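PDB 5F8V: aminotransferase, class V family protein from Trichomonas vaginalis, which probably catalyses the pyridoxal phosphate-dependent transamination of O-phospho-L-serine with 2-oxoglutarate, giving 3-phosphooxypyruvate and L-glutamate, in the pathway of serine biosynthesis. Local coordinates for residues A[60-65]-A[259-264]; A[165-170]-A[176-181]. All coordinates share one frame; numbering follows the deposited sequence.

Contact 1: A[60-65]-A[259-264]; sequences RTLLQV and KWIEEK
The C-terminal ends of two helices, 46-63 and 248-263, meet here through L62 on one and the pair I261 and E262 on the other. L62 reaches across chiefly with its CD2 methyl, which lies 3.4 Å from E262 CG and 3.7 Å from CG2 of I261, so that branch touches both neighbours at once. In I261 it is CG2 that faces L62, set anti to the backbone N, and the two side chains cross at about a right angle. E262 offers its aliphatic part to the leucine, while OE1 of its carboxylate forms a salt bridge with R58, one turn before L62 on helix 46-63; OE2 merely touches the CG2 methyl of T61, at 3.8 Å. The same turn ends helix 46-63 in a Schellman motif, with Q64 as the C-prime residue at positive phi, V65 N bonded to R60 O and Q64 N to T61 O. The amide of Q64 folds back onto the same carbonyl, NE2 to T61 O at 2.8 Å and nearly straight (165°), using a lone pair in the carbonyl plane; T61 O thus accepts two bonds. Behind the interface, I261 also packs on L267 and M270 of helix 267-286.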
ATOM      1  N   ARG A  60     -12.703   1.596 -16.224  1.00 14.25           N
ATOM      2  CA  ARG A  60     -13.830   2.422 -16.652  1.00 15.20           C
ATOM      3  C   ARG A  60     -14.709   1.681 -17.650  1.00 15.24           C
ATOM      4  O   ARG A  60     -15.930   1.739 -17.540  1.00 15.42           O
ATOM      5  CB  ARG A  60     -13.370   3.782 -17.226  1.00 15.71           C
ATOM      6  CG  ARG A  60     -14.527   4.682 -17.645  1.00 16.10           C
ATOM      7  CD  ARG A  60     -14.081   6.041 -18.169  1.00 16.63           C
ATOM      8  NE  ARG A  60     -13.319   6.819 -17.202  1.00 16.86           N
ATOM      9  CZ  ARG A  60     -13.818   7.432 -16.128  1.00 17.40           C
ATOM     10  NH1 ARG A  60     -15.112   7.375 -15.823  1.00 18.14           N
ATOM     11  NH2 ARG A  60     -13.005   8.120 -15.339  1.00 17.84           N
ATOM     12  N   THR A  61     -14.087   0.979 -18.602  1.00 15.90           N
ATOM     13  CA  THR A  61     -14.814   0.207 -19.611  1.00 16.05           C
ATOM     14  C   THR A  61     -15.591  -0.939 -18.960  1.00 16.13           C
ATOM     15  O   THR A  61     -16.792  -1.058 -19.171  1.00 15.25           O
ATOM     16  CB  THR A  61     -13.870  -0.340 -20.710  1.00 16.56           C
ATOM     17  OG1 THR A  61     -13.382   0.748 -21.500  1.00 16.64           O
ATOM     18  CG2 THR A  61     -14.580  -1.319 -21.628  1.00 16.43           C
ATOM     19  N   LEU A  62     -14.897  -1.765 -18.177  1.00 16.51           N
ATOM     20  CA  LEU A  62     -15.512  -2.889 -17.465  1.00 16.58           C
ATOM     21  C   LEU A  62     -16.777  -2.498 -16.716  1.00 16.56           C
ATOM     22  O   LEU A  62     -17.802  -3.153 -16.838  1.00 15.90           O
ATOM     23  CB  LEU A  62     -14.537  -3.480 -16.438  1.00 17.05           C
ATOM     24  CG  LEU A  62     -13.575  -4.578 -16.870  1.00 16.77           C
ATOM     25  CD1 LEU A  62     -12.689  -4.914 -15.678  1.00 16.69           C
ATOM     26  CD2 LEU A  62     -14.333  -5.807 -17.357  1.00 16.96           C
ATOM     27  N   LEU A  63     -16.684  -1.426 -15.940  1.00 17.16           N
ATOM     28  CA  LEU A  63     -17.810  -0.949 -15.123  1.00 17.75           C
ATOM     29  C   LEU A  63     -18.743   0.042 -15.814  1.00 18.12           C
ATOM     30  O   LEU A  63     -19.814   0.318 -15.292  1.00 17.78           O
ATOM     31  CB  LEU A  63     -17.287  -0.293 -13.849  1.00 18.02           C
ATOM     32  CG  LEU A  63     -16.962  -1.194 -12.668  1.00 18.09           C
ATOM     33  CD1 LEU A  63     -16.100  -0.411 -11.687  1.00 18.27           C
ATOM     34  CD2 LEU A  63     -18.229  -1.693 -11.994  1.00 18.11           C
ATOM     35  N   GLN A  64     -18.337   0.580 -16.964  1.00 18.58           N
ATOM     36  CA  GLN A  64     -19.024   1.712 -17.595  1.00 19.21           C
ATOM     37  C   GLN A  64     -19.210   2.829 -16.578  1.00 18.31           C
ATOM     38  O   GLN A  64     -20.317   3.324 -16.362  1.00 18.74           O
ATOM     39  CB  GLN A  64     -20.352   1.282 -18.240  1.00 20.37           C
ATOM     40  CG  GLN A  64     -20.184   0.328 -19.415  1.00 21.60           C
ATOM     41  CD  GLN A  64     -19.506   0.990 -20.605  1.00 22.98           C
ATOM     42  OE1 GLN A  64     -20.161   1.660 -21.409  1.00 24.05           O
ATOM     43  NE2 GLN A  64     -18.186   0.806 -20.725  1.00 22.87           N
ATOM     44  N   VAL A  65     -18.102   3.212 -15.950  1.00 17.49           N
ATOM     45  CA  VAL A  65     -18.106   4.302 -14.996  1.00 17.12           C
ATOM     46  C   VAL A  65     -18.375   5.587 -15.797  1.00 17.19           C
ATOM     47  O   VAL A  65     -17.610   5.903 -16.697  1.00 16.48           O
ATOM     48  CB  VAL A  65     -16.766   4.435 -14.231  1.00 16.59           C
ATOM     49  CG1 VAL A  65     -16.848   5.575 -13.230  1.00 16.22           C
ATOM     50  CG2 VAL A  65     -16.384   3.121 -13.534  1.00 16.69           C
ATOM     51  N   LYS A 259      -8.226  -7.472 -17.615  1.00 13.65           N
ATOM     52  CA  LYS A 259      -8.181  -8.119 -18.928  1.00 13.80           C
ATOM     53  C   LYS A 259      -8.810  -9.511 -18.842  1.00 13.68           C
ATOM     54  O   LYS A 259      -9.644  -9.874 -19.660  1.00 13.78           O
ATOM     55  CB  LYS A 259      -6.742  -8.255 -19.433  1.00 13.92           C
ATOM     56  CG  LYS A 259      -5.998  -6.954 -19.690  1.00 14.01           C
ATOM     57  CD  LYS A 259      -4.501  -7.218 -19.810  1.00 14.18           C
ATOM     58  CE  LYS A 259      -3.711  -5.941 -19.988  1.00 14.53           C
ATOM     59  NZ  LYS A 259      -2.244  -6.157 -19.839  1.00 14.62           N
ATOM     60  N   TRP A 260      -8.411 -10.285 -17.839  1.00 13.76           N
ATOM     61  CA  TRP A 260      -8.981 -11.619 -17.657  1.00 13.52           C
ATOM     62  C   TRP A 260     -10.511 -11.594 -17.529  1.00 13.33           C
ATOM     63  O   TRP A 260     -11.177 -12.436 -18.112  1.00 13.27           O
ATOM     64  CB  TRP A 260      -8.334 -12.341 -16.475  1.00 13.46           C
ATOM     65  CG  TRP A 260      -8.955 -13.651 -16.159  1.00 13.21           C
ATOM     66  CD1 TRP A 260      -8.655 -14.869 -16.710  1.00 13.43           C
ATOM     67  CD2 TRP A 260      -9.976 -13.888 -15.200  1.00 13.34           C
ATOM     68  NE1 TRP A 260      -9.437 -15.846 -16.148  1.00 13.11           N
ATOM     69  CE2 TRP A 260     -10.255 -15.270 -15.215  1.00 13.27           C
ATOM     70  CE3 TRP A 260     -10.691 -13.063 -14.327  1.00 13.81           C
ATOM     71  CZ2 TRP A 260     -11.224 -15.844 -14.397  1.00 13.71           C
ATOM     72  CZ3 TRP A 260     -11.662 -13.643 -13.501  1.00 13.77           C
ATOM     73  CH2 TRP A 260     -11.912 -15.015 -13.544  1.00 13.65           C
ATOM     74  N   ILE A 261     -11.052 -10.627 -16.793  1.00 13.45           N
ATOM     75  CA  ILE A 261     -12.503 -10.467 -16.665  1.00 13.98           C
ATOM     76  C   ILE A 261     -13.144 -10.159 -18.020  1.00 14.56           C
ATOM     77  O   ILE A 261     -14.201 -10.702 -18.339  1.00 13.86           O
ATOM     78  CB  ILE A 261     -12.888  -9.362 -15.653  1.00 13.89           C
ATOM     79  CG1 ILE A 261     -12.473  -9.760 -14.230  1.00 13.82           C
ATOM     80  CG2 ILE A 261     -14.395  -9.097 -15.679  1.00 13.99           C
ATOM     81  CD1 ILE A 261     -12.572  -8.640 -13.217  1.00 13.85           C
ATOM     82  N   GLU A 262     -12.512  -9.284 -18.801  1.00 15.71           N
ATOM     83  CA  GLU A 262     -13.018  -8.969 -20.148  1.00 16.80           C
ATOM     84  C   GLU A 262     -13.022 -10.207 -21.041  1.00 17.13           C
ATOM     85  O   GLU A 262     -13.993 -10.442 -21.771  1.00 17.19           O
ATOM     86  CB  GLU A 262     -12.223  -7.836 -20.797  1.00 16.78           C
ATOM     87  CG  GLU A 262     -12.467  -6.494 -20.139  1.00 16.73           C
ATOM     88  CD  GLU A 262     -11.704  -5.358 -20.797  1.00 17.18           C
ATOM     89  OE1 GLU A 262     -10.481  -5.486 -21.014  1.00 16.92           O
ATOM     90  OE2 GLU A 262     -12.331  -4.315 -21.077  1.00 17.86           O
ATOM     91  N   GLU A 263     -11.960 -11.010 -20.949  1.00 18.22           N
ATOM     92  CA  GLU A 263     -11.833 -12.255 -21.722  1.00 18.91           C
ATOM     93  C   GLU A 263     -12.971 -13.240 -21.425  1.00 18.71           C
ATOM     94  O   GLU A 263     -13.418 -13.960 -22.324  1.00 18.25           O
ATOM     95  CB  GLU A 263     -10.470 -12.934 -21.468  1.00 19.92           C
ATOM     96  CG  GLU A 263      -9.277 -12.189 -22.061  1.00 21.60           C
ATOM     97  CD  GLU A 263      -7.920 -12.617 -21.509  1.00 22.59           C
ATOM     98  OE1 GLU A 263      -7.783 -13.719 -20.933  1.00 24.38           O
ATOM     99  OE2 GLU A 263      -6.961 -11.837 -21.670  1.00 24.04           O
ATOM    100  N   LYS A 264     -13.429 -13.259 -20.172  1.00 18.20           N
ATOM    101  CA  LYS A 264     -14.520 -14.146 -19.733  1.00 18.03           C
ATOM    102  C   LYS A 264     -15.942 -13.590 -19.934  1.00 17.41           C
ATOM    103  O   LYS A 264     -16.911 -14.238 -19.520  1.00 17.02           O
ATOM    104  CB  LYS A 264     -14.310 -14.539 -18.257  1.00 18.51           C
ATOM    105  CG  LYS A 264     -12.982 -15.234 -17.969  1.00 18.81           C
ATOM    106  CD  LYS A 264     -12.878 -16.584 -18.664  1.00 19.53           C
ATOM    107  CE  LYS A 264     -11.579 -17.292 -18.316  1.00 19.99           C
ATOM    108  NZ  LYS A 264     -11.466 -18.578 -19.060  1.00 20.80           N
TER

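Contact 2: A[165-170]-A[176-181]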
ATOM      1  N   GLN A 165     -28.993  -6.773  -3.028  1.00 18.45           N
ATOM      2  CA  GLN A 165     -29.270  -7.061  -4.441  1.00 20.26           C
ATOM      3  C   GLN A 165     -29.303  -5.785  -5.300  1.00 20.84           C
ATOM      4  O   GLN A 165     -28.950  -5.826  -6.478  1.00 20.47           O
ATOM      5  CB  GLN A 165     -30.573  -7.852  -4.587  1.00 21.33           C
ATOM      6  CG  GLN A 165     -30.520  -9.198  -3.878  1.00 22.47           C
ATOM      7  CD  GLN A 165     -31.641 -10.142  -4.281  1.00 24.09           C
ATOM      8  OE1 GLN A 165     -32.777  -9.719  -4.502  1.00 25.67           O
ATOM      9  NE2 GLN A 165     -31.326 -11.435  -4.372  1.00 24.76           N
ATOM     10  N   GLN A 166     -29.726  -4.670  -4.702  1.00 22.18           N
ATOM     11  CA  GLN A 166     -29.753  -3.358  -5.366  1.00 23.29           C
ATOM     12  C   GLN A 166     -29.374  -2.266  -4.367  1.00 22.40           C
ATOM     13  O   GLN A 166     -29.442  -2.490  -3.160  1.00 22.17           O
ATOM     14  CB  GLN A 166     -31.146  -3.092  -5.955  1.00 25.48           C
ATOM     15  CG  GLN A 166     -32.248  -2.893  -4.921  1.00 26.94           C
ATOM     16  CD  GLN A 166     -33.633  -3.238  -5.444  1.00 29.73           C
ATOM     17  OE1 GLN A 166     -34.483  -2.363  -5.618  1.00 30.96           O
ATOM     18  NE2 GLN A 166     -33.868  -4.524  -5.689  1.00 31.24           N
ATOM     19  N   PHE A 167     -28.970  -1.094  -4.860  1.00 21.42           N
ATOM     20  CA  PHE A 167     -28.597   0.017  -3.970  1.00 20.79           C
ATOM     21  C   PHE A 167     -29.816   0.480  -3.160  1.00 20.56           C
ATOM     22  O   PHE A 167     -30.932   0.454  -3.671  1.00 19.44           O
ATOM     23  CB  PHE A 167     -28.045   1.221  -4.751  1.00 20.48           C
ATOM     24  CG  PHE A 167     -26.720   0.981  -5.449  1.00 20.38           C
ATOM     25  CD1 PHE A 167     -25.938  -0.162  -5.225  1.00 19.72           C
ATOM     26  CD2 PHE A 167     -26.236   1.945  -6.329  1.00 20.06           C
ATOM     27  CE1 PHE A 167     -24.736  -0.334  -5.882  1.00 19.88           C
ATOM     28  CE2 PHE A 167     -25.025   1.775  -6.979  1.00 19.50           C
ATOM     29  CZ  PHE A 167     -24.277   0.637  -6.760  1.00 19.52           C
ATOM     30  N   PRO A 168     -29.605   0.887  -1.890  1.00 20.94           N
ATOM     31  CA  PRO A 168     -30.695   1.499  -1.131  1.00 21.54           C
ATOM     32  C   PRO A 168     -31.207   2.798  -1.765  1.00 22.28           C
ATOM     33  O   PRO A 168     -30.482   3.451  -2.529  1.00 21.90           O
ATOM     34  CB  PRO A 168     -30.059   1.806   0.230  1.00 21.12           C
ATOM     35  CG  PRO A 168     -28.879   0.913   0.324  1.00 21.22           C
ATOM     36  CD  PRO A 168     -28.380   0.769  -1.080  1.00 20.99           C
ATOM     37  N   ASP A 169     -32.454   3.137  -1.445  1.00 22.79           N
ATOM     38  CA  ASP A 169     -33.074   4.393  -1.841  1.00 23.61           C
ATOM     39  C   ASP A 169     -33.089   5.335  -0.634  1.00 22.17           C
ATOM     40  O   ASP A 169     -33.872   5.150   0.298  1.00 21.37           O
ATOM     41  CB  ASP A 169     -34.497   4.122  -2.345  1.00 25.59           C
ATOM     42  CG  ASP A 169     -35.170   5.355  -2.924  1.00 27.89           C
ATOM     43  OD1 ASP A 169     -34.462   6.293  -3.363  1.00 30.59           O
ATOM     44  OD2 ASP A 169     -36.422   5.371  -2.961  1.00 29.37           O
ATOM     45  N   VAL A 170     -32.190   6.316  -0.643  1.00 20.79           N
ATOM     46  CA  VAL A 170     -32.098   7.310   0.422  1.00 19.97           C
ATOM     47  C   VAL A 170     -31.753   8.675  -0.171  1.00 20.44           C
ATOM     48  O   VAL A 170     -31.186   8.745  -1.269  1.00 19.66           O
ATOM     49  CB  VAL A 170     -31.045   6.934   1.498  1.00 19.75           C
ATOM     50  CG1 VAL A 170     -31.446   5.658   2.225  1.00 19.90           C
ATOM     51  CG2 VAL A 170     -29.651   6.814   0.902  1.00 19.53           C
ATOM     52  N   ILE A 176     -20.179   3.476  -0.622  1.00 11.91           N
ATOM     53  CA  ILE A 176     -20.366   2.039  -0.613  1.00 11.66           C
ATOM     54  C   ILE A 176     -19.029   1.295  -0.499  1.00 11.59           C
ATOM     55  O   ILE A 176     -18.135   1.463  -1.344  1.00 11.57           O
ATOM     56  CB  ILE A 176     -21.131   1.549  -1.871  1.00 11.43           C
ATOM     57  CG1 ILE A 176     -22.302   2.492  -2.204  1.00 11.22           C
ATOM     58  CG2 ILE A 176     -21.606   0.121  -1.673  1.00 11.34           C
ATOM     59  CD1 ILE A 176     -23.225   2.015  -3.304  1.00 11.22           C
ATOM     60  N   ASP A 177     -18.898   0.475   0.543  1.00 11.54           N
ATOM     61  CA  ASP A 177     -17.763  -0.461   0.643  1.00 11.82           C
ATOM     62  C   ASP A 177     -18.105  -1.704  -0.161  1.00 12.33           C
ATOM     63  O   ASP A 177     -18.947  -2.515   0.255  1.00 12.32           O
ATOM     64  CB  ASP A 177     -17.458  -0.818   2.100  1.00 11.73           C
ATOM     65  CG  ASP A 177     -16.229  -1.733   2.258  1.00 11.53           C
ATOM     66  OD1 ASP A 177     -15.553  -2.080   1.268  1.00 11.24           O
ATOM     67  OD2 ASP A 177     -15.939  -2.102   3.402  1.00 10.95           O
ATOM     68  N   MET A 178     -17.445  -1.838  -1.313  1.00 12.52           N
ATOM     69  CA  MET A 178     -17.599  -2.988  -2.182  1.00 13.13           C
ATOM     70  C   MET A 178     -16.349  -3.857  -2.185  1.00 12.82           C
ATOM     71  O   MET A 178     -16.035  -4.515  -3.194  1.00 12.13           O
ATOM     72  CB  MET A 178     -17.894  -2.499  -3.592  1.00 13.75           C
ATOM     73  CG  MET A 178     -19.243  -1.807  -3.709  1.00 14.39           C
ATOM     74  SD  MET A 178     -19.575  -1.501  -5.450  1.00 16.40           S
ATOM     75  CE  MET A 178     -21.340  -1.168  -5.417  1.00 16.38           C
ATOM     76  N   SER A 179     -15.639  -3.879  -1.061  1.00 12.49           N
ATOM     77  CA  SER A 179     -14.348  -4.582  -1.008  1.00 12.72           C
ATOM     78  C   SER A 179     -14.482  -6.039  -1.444  1.00 12.92           C
ATOM     79  O   SER A 179     -13.750  -6.497  -2.330  1.00 14.09           O
ATOM     80  CB  SER A 179     -13.720  -4.452   0.374  1.00 12.47           C
ATOM     81  OG  SER A 179     -13.190  -3.144   0.542  1.00 12.17           O
ATOM     82  N   SER A 180     -15.476  -6.733  -0.910  1.00 12.86           N
ATOM     83  CA  SER A 180     -15.637  -8.166  -1.169  1.00 12.91           C
ATOM     84  C   SER A 180     -16.564  -8.538  -2.333  1.00 12.78           C
ATOM     85  O   SER A 180     -16.774  -9.726  -2.579  1.00 13.12           O
ATOM     86  CB  SER A 180     -16.103  -8.858   0.113  1.00 13.02           C
ATOM     87  OG  SER A 180     -17.281  -8.251   0.606  1.00 12.95           O
ATOM     88  N   ASN A 181     -17.125  -7.562  -3.050  1.00 12.74           N
ATOM     89  CA  ASN A 181     -17.897  -7.882  -4.267  1.00 12.74           C
ATOM     90  C   ASN A 181     -17.612  -6.996  -5.496  1.00 12.81           C
ATOM     91  O   ASN A 181     -18.373  -7.015  -6.474  1.00 12.32           O
ATOM     92  CB  ASN A 181     -19.406  -7.973  -3.943  1.00 12.59           C
ATOM     93  CG  ASN A 181     -20.098  -6.616  -3.867  1.00 12.71           C
ATOM     94  OD1 ASN A 181     -19.463  -5.570  -3.843  1.00 13.06           O
ATOM     95  ND2 ASN A 181     -21.424  -6.642  -3.821  1.00 13.00           N
TER
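F167 meets I176 and M178 with its ring alone. CB itself meets nothing across the contact; with CG anti to the carbonyl carbon (chi1 -66°), the ring is carried to where its outer atoms meet both partners. On the ring, CD1 lies 4.0 Å from I176 CD1, and CE2, on the other side, 4.1 Å from the same I176 CD1; CE1 has two neighbours, I176 CD1 at 3.8 Å and M178 CE at 3.5 Å, and CZ at the tip lies close to both methyls. The isoleucine methyl sits over the centre of one face, 3.8 Å from the centroid and 11° off the ring normal, a CH-pi contact, whereas the methionine methyl approaches obliquely. Strand 174-177 is an inner strand of the seven-stranded mixed sheet, between 148-154 and 193-199, and F167 also touches Y153 and V193 on those neighbours. Between the two residues that receive the ring, D177 begins an Asx turn: its OD1 accepts from S179 N, above the carboxylate plane, and from S179 OG on the syn lone pair. OD2 lies near N1 of the pyridine ring in the lysine-pyridoxal phosphate adduct at position 202, as an aspartate does in fold-type I enzymes.

Contact 2 is nested inside the long loop that contact 1 closes between residues 65 and 259. Their centres lie about 19 Å apart and their nearest atoms about 7 Å, without touching. Contact 1 is the more peripheral and joins two helix ends: its centre lies about 17 Å from the centre of the chain, that of contact 2 about 10 Å from the same point. Contact 2 packs a loop against the end of strand 174-177 and the residue that follows it. I187 bridges the intervening region, touching L63 of segment 60-65 as well as F167 and M178. Both contacts belong to the class-V aminotransferase family region; D177, between the two residues of 176-181 that touch F167, places its carboxylate near the pyridine ring of the cofactor.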